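Local structure of rhamnonate dehydratase (Gibberella zeae PH-1, 3FXG) at residues Pro151-Ile156 with Leu375-Leu380; Phe364-Ile369 with Leu380-Phe385; Pro329-Phe334 with Pro342-Leu347. The protein probably catalyses the magnesium-dependent dehydration of L-rhamnonate, as a member of the enolase superfamily. One frame throughout, in Å; residues are numbered along the deposited sequence.

The three contacts form one neighbourhood around helix 329-335: contact 1 lies about 9 Å centre to centre from contact 2 and 11 Å from contact 3, with 13 Å between contacts 2 and 3. L380 belongs to both contact 1 and contact 2, and H333 of contact 3 packs against both. Along the chain, contact 3 is nested inside the loop that contact 1 closes and closes before contact 2 opens, whereas the segments of contacts 1 and 2 alternate. Contacts 1 and 3 both reach the barrel sheet, where strands 344-347 and 374-376 each pair with strand 163-169. The chain leaving the barrel thus folds back over helix 329-335; contacts 1 and 2 also meet the second subunit.

Contact 1: residues Pro151-Ile156 with Leu375-Leu380; sequences PVYRLI and LTTADL
Y153 and L380 make the apolar part of this buried contact: one side of the tyrosine ring meets the leucine, with CE2 of Y153 3.8 Å from CB of L380. The approach is oblique, while the carbonyl oxygen of L380 lies at the ring edge, in its plane. P151 packs on that same carbonyl, its CB 3.4 Å from O of L380. T377 comes to the far end of the ring, where Y153 OH stands 3.6 Å from CB of T377, the two side chains crossing at about a right angle. A chi1 of 82°, with CG between the backbone N and the carbonyl carbon, turns the ring toward 375-380. R154 covers one ring face: its CG sits over the rim, and CE1 of Y153 lies against a face of the guanidinium.

The contact joins the loop between helix 128-148 and strand 163-169 to the turn leaving strand 374-376, which pairs antiparallel with strand 163-169 in the TIM-barrel-like C-terminal domain of the enolase superfamily. H333 of helix 329-335 touches P151, V152 and L380.

No hydrogen bond links the two segments directly. Y153 OH instead bonds to D381 OD1, just past L380, and T377 OG1 to E162 OE2. Within 375-380, T376 N donates to D379 OD2 at 2.6 Å, and D379 N returns a weak bond of 3.3 Å to T376 OG1 across the turn. At the subunit boundary R154 O receives a weak hydrogen bond from R148 of the second subunit, whose V5 packs on P151.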
# COMPACT_ATOMS: atom_id res chain seq x y z
N PRO A 151 -12.44 -37.78 27.41
CA PRO A 151 -11.43 -36.75 27.67
C PRO A 151 -11.82 -35.56 26.81
O PRO A 151 -12.44 -35.74 25.76
CB PRO A 151 -10.13 -37.40 27.18
CG PRO A 151 -10.43 -38.88 27.20
CD PRO A 151 -11.85 -38.94 26.72
N VAL A 152 -11.46 -34.35 27.23
CA VAL A 152 -11.81 -33.16 26.44
C VAL A 152 -11.27 -33.22 25.01
O VAL A 152 -11.95 -32.83 24.07
CB VAL A 152 -11.32 -31.86 27.12
CG1 VAL A 152 -11.46 -30.67 26.18
CG2 VAL A 152 -12.12 -31.61 28.39
N TYR A 153 -10.04 -33.71 24.85
CA TYR A 153 -9.46 -33.75 23.51
C TYR A 153 -10.28 -34.58 22.52
O TYR A 153 -10.29 -34.30 21.33
CB TYR A 153 -8.00 -34.24 23.58
CG TYR A 153 -7.77 -35.74 23.65
CD1 TYR A 153 -7.62 -36.50 22.49
CD2 TYR A 153 -7.65 -36.39 24.88
CE1 TYR A 153 -7.34 -37.87 22.54
CE2 TYR A 153 -7.37 -37.77 24.95
CZ TYR A 153 -7.21 -38.49 23.77
OH TYR A 153 -6.90 -39.83 23.82
N ARG A 154 -10.99 -35.59 23.02
CA ARG A 154 -11.82 -36.43 22.16
C ARG A 154 -13.11 -35.72 21.75
O ARG A 154 -13.87 -36.22 20.91
CB ARG A 154 -12.18 -37.74 22.86
CG ARG A 154 -11.01 -38.68 23.08
CD ARG A 154 -10.43 -39.17 21.76
NE ARG A 154 -9.43 -40.22 21.98
CZ ARG A 154 -8.61 -40.67 21.04
NH1 ARG A 154 -8.66 -40.18 19.81
NH2 ARG A 154 -7.72 -41.61 21.34
N LEU A 155 -13.36 -34.56 22.35
CA LEU A 155 -14.56 -33.78 22.05
C LEU A 155 -14.28 -32.58 21.15
O LEU A 155 -15.21 -31.94 20.66
CB LEU A 155 -15.19 -33.26 23.36
CG LEU A 155 -15.62 -34.29 24.41
CD1 LEU A 155 -16.24 -33.57 25.60
CD2 LEU A 155 -16.62 -35.25 23.78
N ILE A 156 -13.01 -32.27 20.92
CA ILE A 156 -12.68 -31.10 20.11
C ILE A 156 -11.83 -31.38 18.87
O ILE A 156 -11.06 -30.53 18.43
CB ILE A 156 -11.96 -30.04 20.96
CG1 ILE A 156 -10.69 -30.62 21.57
CG2 ILE A 156 -12.89 -29.54 22.06
CD1 ILE A 156 -9.86 -29.61 22.35
N LEU A 375 4.38 -36.20 26.58
CA LEU A 375 3.20 -36.84 27.14
C LEU A 375 2.55 -37.59 25.98
O LEU A 375 2.90 -37.38 24.82
CB LEU A 375 2.21 -35.81 27.71
CG LEU A 375 2.58 -35.08 29.01
CD1 LEU A 375 1.38 -34.27 29.47
CD2 LEU A 375 2.99 -36.09 30.08
N THR A 376 1.60 -38.47 26.30
CA THR A 376 0.93 -39.25 25.27
C THR A 376 -0.58 -39.11 25.41
O THR A 376 -1.08 -38.62 26.43
CB THR A 376 1.27 -40.74 25.39
OG1 THR A 376 0.77 -41.23 26.64
CG2 THR A 376 2.77 -40.96 25.32
N THR A 377 -1.31 -39.55 24.38
CA THR A 377 -2.77 -39.48 24.43
C THR A 377 -3.26 -40.31 25.61
O THR A 377 -4.24 -39.95 26.26
CB THR A 377 -3.40 -40.04 23.13
OG1 THR A 377 -2.76 -41.27 22.78
CG2 THR A 377 -3.25 -39.04 21.99
N ALA A 378 -2.57 -41.41 25.89
CA ALA A 378 -2.93 -42.27 27.00
C ALA A 378 -2.91 -41.49 28.31
O ALA A 378 -3.77 -41.66 29.16
CB ALA A 378 -1.98 -43.46 27.08
N ASP A 379 -1.92 -40.61 28.47
CA ASP A 379 -1.80 -39.80 29.68
C ASP A 379 -3.03 -38.91 29.87
O ASP A 379 -3.36 -38.52 30.99
CB ASP A 379 -0.56 -38.88 29.63
CG ASP A 379 0.75 -39.65 29.58
OD1 ASP A 379 0.89 -40.65 30.32
OD2 ASP A 379 1.64 -39.23 28.82
N LEU A 380 -3.70 -38.60 28.77
CA LEU A 380 -4.87 -37.73 28.82
C LEU A 380 -6.21 -38.46 28.84
O LEU A 380 -7.26 -37.82 28.87
CB LEU A 380 -4.84 -36.77 27.62
CG LEU A 380 -3.54 -36.00 27.40
CD1 LEU A 380 -3.68 -35.08 26.20
CD2 LEU A 380 -3.21 -35.18 28.65

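Contact 2: residues Phe364-Ile369 with Leu380-Phe385; sequences FIDEPI and LDKPGF
K382 reaches across to D366 with its chain extended beyond CG, and the two side chains slide past each other in opposite directions. The charged pair is loose: K382 NZ is 3.9 Å from D366 OD2, a long salt bridge, and slightly nearer to the methylene, 3.7 Å from CB of D366. With CG of D366 between the backbone N and the carbonyl carbon (chi1 50°), the carboxylate is swung to where OD2 meets T388 OG1 in a hydrogen bond, while CB faces NZ.

A water makes the firmer link. It accepts from K382 NZ at 2.8 Å and donates to the backbone O of D366 at 2.6 Å, bridging side chain and main chain.

The apolar contact is slight, P368 CG lying 4.4 Å from L380 CD2. Both residues also touch Y332 of helix 329-335, so the two loops flanking strand 374-376 converge on that helix. D381 centres an inverse gamma turn, closed by K382 N to L380 O at 2.9 Å, which sharply redirects the chain between L380 and the lysine.

Of the polar links between these two loops the water bridge is the shorter, and the long ion pair probably adds only a weak attraction.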
# COMPACT_ATOMS: atom_id res chain seq x y z
N PHE A 364 -4.12 -30.57 42.73
CA PHE A 364 -4.58 -31.83 42.15
C PHE A 364 -3.63 -32.96 42.53
O PHE A 364 -2.47 -32.71 42.88
CB PHE A 364 -4.67 -31.70 40.63
CG PHE A 364 -5.51 -30.55 40.17
CD1 PHE A 364 -6.88 -30.52 40.44
CD2 PHE A 364 -4.94 -29.48 39.50
CE1 PHE A 364 -7.66 -29.43 40.05
CE2 PHE A 364 -5.71 -28.38 39.10
CZ PHE A 364 -7.08 -28.36 39.38
N ILE A 365 -4.10 -34.20 42.45
CA ILE A 365 -3.27 -35.34 42.81
C ILE A 365 -2.76 -36.15 41.62
O ILE A 365 -1.87 -37.00 41.78
CB ILE A 365 -4.03 -36.32 43.74
CG1 ILE A 365 -5.22 -36.91 42.99
CG2 ILE A 365 -4.50 -35.60 44.99
CD1 ILE A 365 -6.08 -37.84 43.84
N ASP A 366 -3.30 -35.89 40.44
CA ASP A 366 -2.91 -36.66 39.26
C ASP A 366 -2.59 -35.85 37.99
O ASP A 366 -2.92 -36.29 36.89
CB ASP A 366 -4.01 -37.66 38.93
CG ASP A 366 -5.38 -37.02 38.88
OD1 ASP A 366 -5.46 -35.77 38.93
OD2 ASP A 366 -6.38 -37.77 38.80
N GLU A 367 -1.96 -34.70 38.15
CA GLU A 367 -1.62 -33.89 36.98
C GLU A 367 -0.56 -34.63 36.16
O GLU A 367 0.46 -35.05 36.70
CB GLU A 367 -1.08 -32.53 37.42
CG GLU A 367 -0.89 -31.53 36.30
CD GLU A 367 -0.14 -30.28 36.75
OE1 GLU A 367 -0.55 -29.66 37.75
OE2 GLU A 367 0.86 -29.92 36.09
N PRO A 368 -0.81 -34.83 34.86
CA PRO A 368 0.18 -35.53 34.03
C PRO A 368 1.37 -34.58 33.80
O PRO A 368 1.18 -33.44 33.39
CB PRO A 368 -0.59 -35.82 32.75
CG PRO A 368 -1.53 -34.65 32.65
CD PRO A 368 -2.02 -34.51 34.08
N ILE A 369 2.57 -35.05 34.09
CA ILE A 369 3.76 -34.22 33.94
C ILE A 369 4.78 -34.79 32.97
O ILE A 369 5.07 -35.99 32.99
CB ILE A 369 4.42 -33.99 35.32
CG1 ILE A 369 3.45 -33.25 36.24
CG2 ILE A 369 5.71 -33.19 35.17
CD1 ILE A 369 3.90 -33.17 37.68
N LEU A 380 -3.70 -38.60 28.77
CA LEU A 380 -4.87 -37.73 28.82
C LEU A 380 -6.21 -38.46 28.84
O LEU A 380 -7.26 -37.82 28.87
CB LEU A 380 -4.84 -36.77 27.62
CG LEU A 380 -3.54 -36.00 27.40
CD1 LEU A 380 -3.68 -35.08 26.20
CD2 LEU A 380 -3.21 -35.18 28.65
N ASP A 381 -6.17 -39.79 28.84
CA ASP A 381 -7.41 -40.56 28.84
C ASP A 381 -8.12 -40.69 30.17
O ASP A 381 -8.12 -41.76 30.80
CB ASP A 381 -7.18 -41.95 28.22
CG ASP A 381 -7.06 -41.89 26.71
OD1 ASP A 381 -7.70 -41.02 26.09
OD2 ASP A 381 -6.33 -42.73 26.13
N LYS A 382 -8.73 -39.59 30.60
CA LYS A 382 -9.50 -39.53 31.83
C LYS A 382 -10.64 -38.56 31.52
O LYS A 382 -10.52 -37.72 30.63
CB LYS A 382 -8.65 -39.00 32.98
CG LYS A 382 -7.57 -39.97 33.43
CD LYS A 382 -6.73 -39.40 34.56
CE LYS A 382 -5.61 -40.35 34.94
NZ LYS A 382 -4.65 -39.73 35.89
N PRO A 383 -11.78 -38.68 32.22
CA PRO A 383 -12.93 -37.80 31.99
C PRO A 383 -12.59 -36.31 32.09
O PRO A 383 -11.87 -35.89 33.00
CB PRO A 383 -13.92 -38.25 33.06
CG PRO A 383 -13.60 -39.71 33.22
CD PRO A 383 -12.10 -39.70 33.24
N GLY A 384 -13.12 -35.52 31.17
CA GLY A 384 -12.87 -34.09 31.18
C GLY A 384 -11.39 -33.76 31.02
O GLY A 384 -10.74 -34.30 30.13
N PHE A 385 -10.87 -32.88 31.87
CA PHE A 385 -9.46 -32.52 31.82
C PHE A 385 -8.62 -33.45 32.68
O PHE A 385 -7.42 -33.25 32.84
CB PHE A 385 -9.27 -31.06 32.24
CG PHE A 385 -9.63 -30.07 31.16
CD1 PHE A 385 -8.94 -30.04 29.95
CD2 PHE A 385 -10.69 -29.18 31.33
CE1 PHE A 385 -9.28 -29.15 28.94
CE2 PHE A 385 -11.05 -28.28 30.32
CZ PHE A 385 -10.34 -28.27 29.12
O HOH W 1 -4.81 -37.03 35.26

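Contact 3: residues Pro329-Phe334 with Pro342-Leu347; sequences PYSYHF and PFQEYL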
# COMPACT_ATOMS: atom_id res chain seq x y z
N PRO A 329 -2.86 -29.33 31.59
CA PRO A 329 -3.87 -30.12 30.86
C PRO A 329 -4.82 -29.31 29.97
O PRO A 329 -5.28 -29.79 28.94
CB PRO A 329 -4.61 -30.85 31.98
CG PRO A 329 -3.51 -31.10 32.97
CD PRO A 329 -2.80 -29.76 33.00
N TYR A 330 -5.11 -28.07 30.38
CA TYR A 330 -6.00 -27.23 29.58
C TYR A 330 -5.36 -26.99 28.21
O TYR A 330 -6.06 -26.80 27.22
CB TYR A 330 -6.26 -25.91 30.29
CG TYR A 330 -6.79 -26.10 31.69
CD1 TYR A 330 -7.84 -26.99 31.94
CD2 TYR A 330 -6.23 -25.42 32.77
CE1 TYR A 330 -8.31 -27.20 33.23
CE2 TYR A 330 -6.70 -25.62 34.07
CZ TYR A 330 -7.74 -26.52 34.29
OH TYR A 330 -8.19 -26.74 35.56
N SER A 331 -4.04 -26.99 28.17
CA SER A 331 -3.33 -26.79 26.92
C SER A 331 -2.99 -28.13 26.27
O SER A 331 -2.98 -28.25 25.05
CB SER A 331 -2.06 -25.97 27.14
OG SER A 331 -1.28 -26.50 28.20
N TYR A 332 -2.72 -29.15 27.08
CA TYR A 332 -2.39 -30.46 26.53
C TYR A 332 -3.52 -31.00 25.65
O TYR A 332 -3.28 -31.47 24.54
CB TYR A 332 -2.09 -31.48 27.64
CG TYR A 332 -1.05 -31.03 28.64
CD1 TYR A 332 -0.13 -30.04 28.31
CD2 TYR A 332 -0.99 -31.58 29.92
CE1 TYR A 332 0.82 -29.61 29.22
CE2 TYR A 332 -0.04 -31.16 30.84
CZ TYR A 332 0.86 -30.17 30.49
OH TYR A 332 1.79 -29.73 31.39
N HIS A 333 -4.74 -30.93 26.15
CA HIS A 333 -5.88 -31.44 25.40
C HIS A 333 -6.08 -30.67 24.10
O HIS A 333 -6.55 -31.22 23.10
CB HIS A 333 -7.16 -31.37 26.24
CG HIS A 333 -7.29 -32.50 27.22
ND1 HIS A 333 -6.51 -32.60 28.36
CD2 HIS A 333 -8.12 -33.57 27.24
CE1 HIS A 333 -6.86 -33.68 29.03
NE2 HIS A 333 -7.83 -34.29 28.38
N PHE A 334 -5.71 -29.39 24.11
CA PHE A 334 -5.84 -28.57 22.92
C PHE A 334 -4.74 -28.89 21.91
O PHE A 334 -5.02 -29.17 20.74
CB PHE A 334 -5.77 -27.09 23.30
CG PHE A 334 -5.79 -26.17 22.12
CD1 PHE A 334 -6.95 -25.98 21.39
CD2 PHE A 334 -4.63 -25.51 21.73
CE1 PHE A 334 -6.96 -25.15 20.27
CE2 PHE A 334 -4.63 -24.68 20.61
CZ PHE A 334 -5.80 -24.50 19.88
N PRO A 342 1.93 -27.90 16.91
CA PRO A 342 3.13 -28.74 16.89
C PRO A 342 3.77 -29.24 18.18
O PRO A 342 4.29 -30.36 18.22
CB PRO A 342 4.11 -27.90 16.07
CG PRO A 342 3.77 -26.52 16.48
CD PRO A 342 2.25 -26.54 16.43
N PHE A 343 3.76 -28.43 19.22
CA PHE A 343 4.37 -28.85 20.47
C PHE A 343 3.84 -28.06 21.65
O PHE A 343 2.96 -27.21 21.49
CB PHE A 343 5.89 -28.75 20.39
CG PHE A 343 6.38 -27.47 19.75
CD1 PHE A 343 6.41 -26.29 20.47
CD2 PHE A 343 6.79 -27.46 18.42
CE1 PHE A 343 6.85 -25.10 19.88
CE2 PHE A 343 7.22 -26.28 17.82
CZ PHE A 343 7.25 -25.10 18.55
N GLN A 344 4.39 -28.33 22.82
CA GLN A 344 3.93 -27.69 24.03
C GLN A 344 5.04 -27.14 24.92
O GLN A 344 6.16 -27.64 24.92
CB GLN A 344 3.11 -28.70 24.83
CG GLN A 344 2.75 -28.25 26.22
CD GLN A 344 1.41 -27.57 26.29
OE1 GLN A 344 1.16 -26.76 27.17
NE2 GLN A 344 0.53 -27.92 25.36
N GLU A 345 4.70 -26.11 25.69
CA GLU A 345 5.65 -25.52 26.61
C GLU A 345 5.40 -26.04 28.02
O GLU A 345 4.26 -26.31 28.40
CB GLU A 345 5.50 -24.00 26.64
CG GLU A 345 6.17 -23.36 27.86
CD GLU A 345 5.96 -21.86 27.97
OE1 GLU A 345 4.82 -21.40 27.73
OE2 GLU A 345 6.93 -21.15 28.30
N TYR A 346 6.47 -26.22 28.77
CA TYR A 346 6.35 -26.62 30.16
C TYR A 346 7.22 -25.65 30.93
O TYR A 346 8.43 -25.58 30.70
CB TYR A 346 6.83 -28.04 30.42
CG TYR A 346 6.27 -28.55 31.73
CD1 TYR A 346 4.95 -29.00 31.80
CD2 TYR A 346 7.02 -28.49 32.90
CE1 TYR A 346 4.38 -29.38 33.01
CE2 TYR A 346 6.46 -28.87 34.13
CZ TYR A 346 5.14 -29.32 34.17
OH TYR A 346 4.56 -29.70 35.36
N LEU A 347 6.59 -24.88 31.80
CA LEU A 347 7.30 -23.89 32.60
C LEU A 347 7.88 -24.60 33.82
O LEU A 347 7.14 -24.99 34.72
CB LEU A 347 6.33 -22.79 33.03
CG LEU A 347 6.86 -21.51 33.69
CD1 LEU A 347 5.73 -20.50 33.81
CD2 LEU A 347 7.45 -21.83 35.05
O HOH W 2 2.34 -26.89 31.09
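S331 OG, within hydrogen-bonding reach of the carbonyl oxygens of G328 and A326 with one proton between them, lies against the side-chain amide of Q344. The glutamine sends its CG anti to the backbone N (chi1 170°) and then bends at chi2, which brings the amide up to the helix. There it also meets Y332 edge-on: CD of Q344 lies in the plane of the tyrosine ring, 3.5 Å from CD1 of Y332, and ring and amide planes stand 84° apart.

Y332 OH reaches farther along the strand, to the edge of the Y346 ring, 3.1 Å from its CE1 and in its plane. A water donates to the same hydroxyl at 2.9 Å and, weakly, to the backbone O of E345. Y346 OH turns to L357 O.

Inside the helix P329 O accepts from H333 N and H333 ND1, both at 3.1 Å and from opposite faces of its plane, limiting the imidazole's rotation; CB of H333 points away from the strand.

The 329-334 helical segment runs nearly antiparallel to strand 344-347, at 165° with the axes 9.4 Å apart. The strand pairs in parallel with strand 163-169 of the enolase-superfamily barrel, whereas F334 packs the helix on helix 305-316.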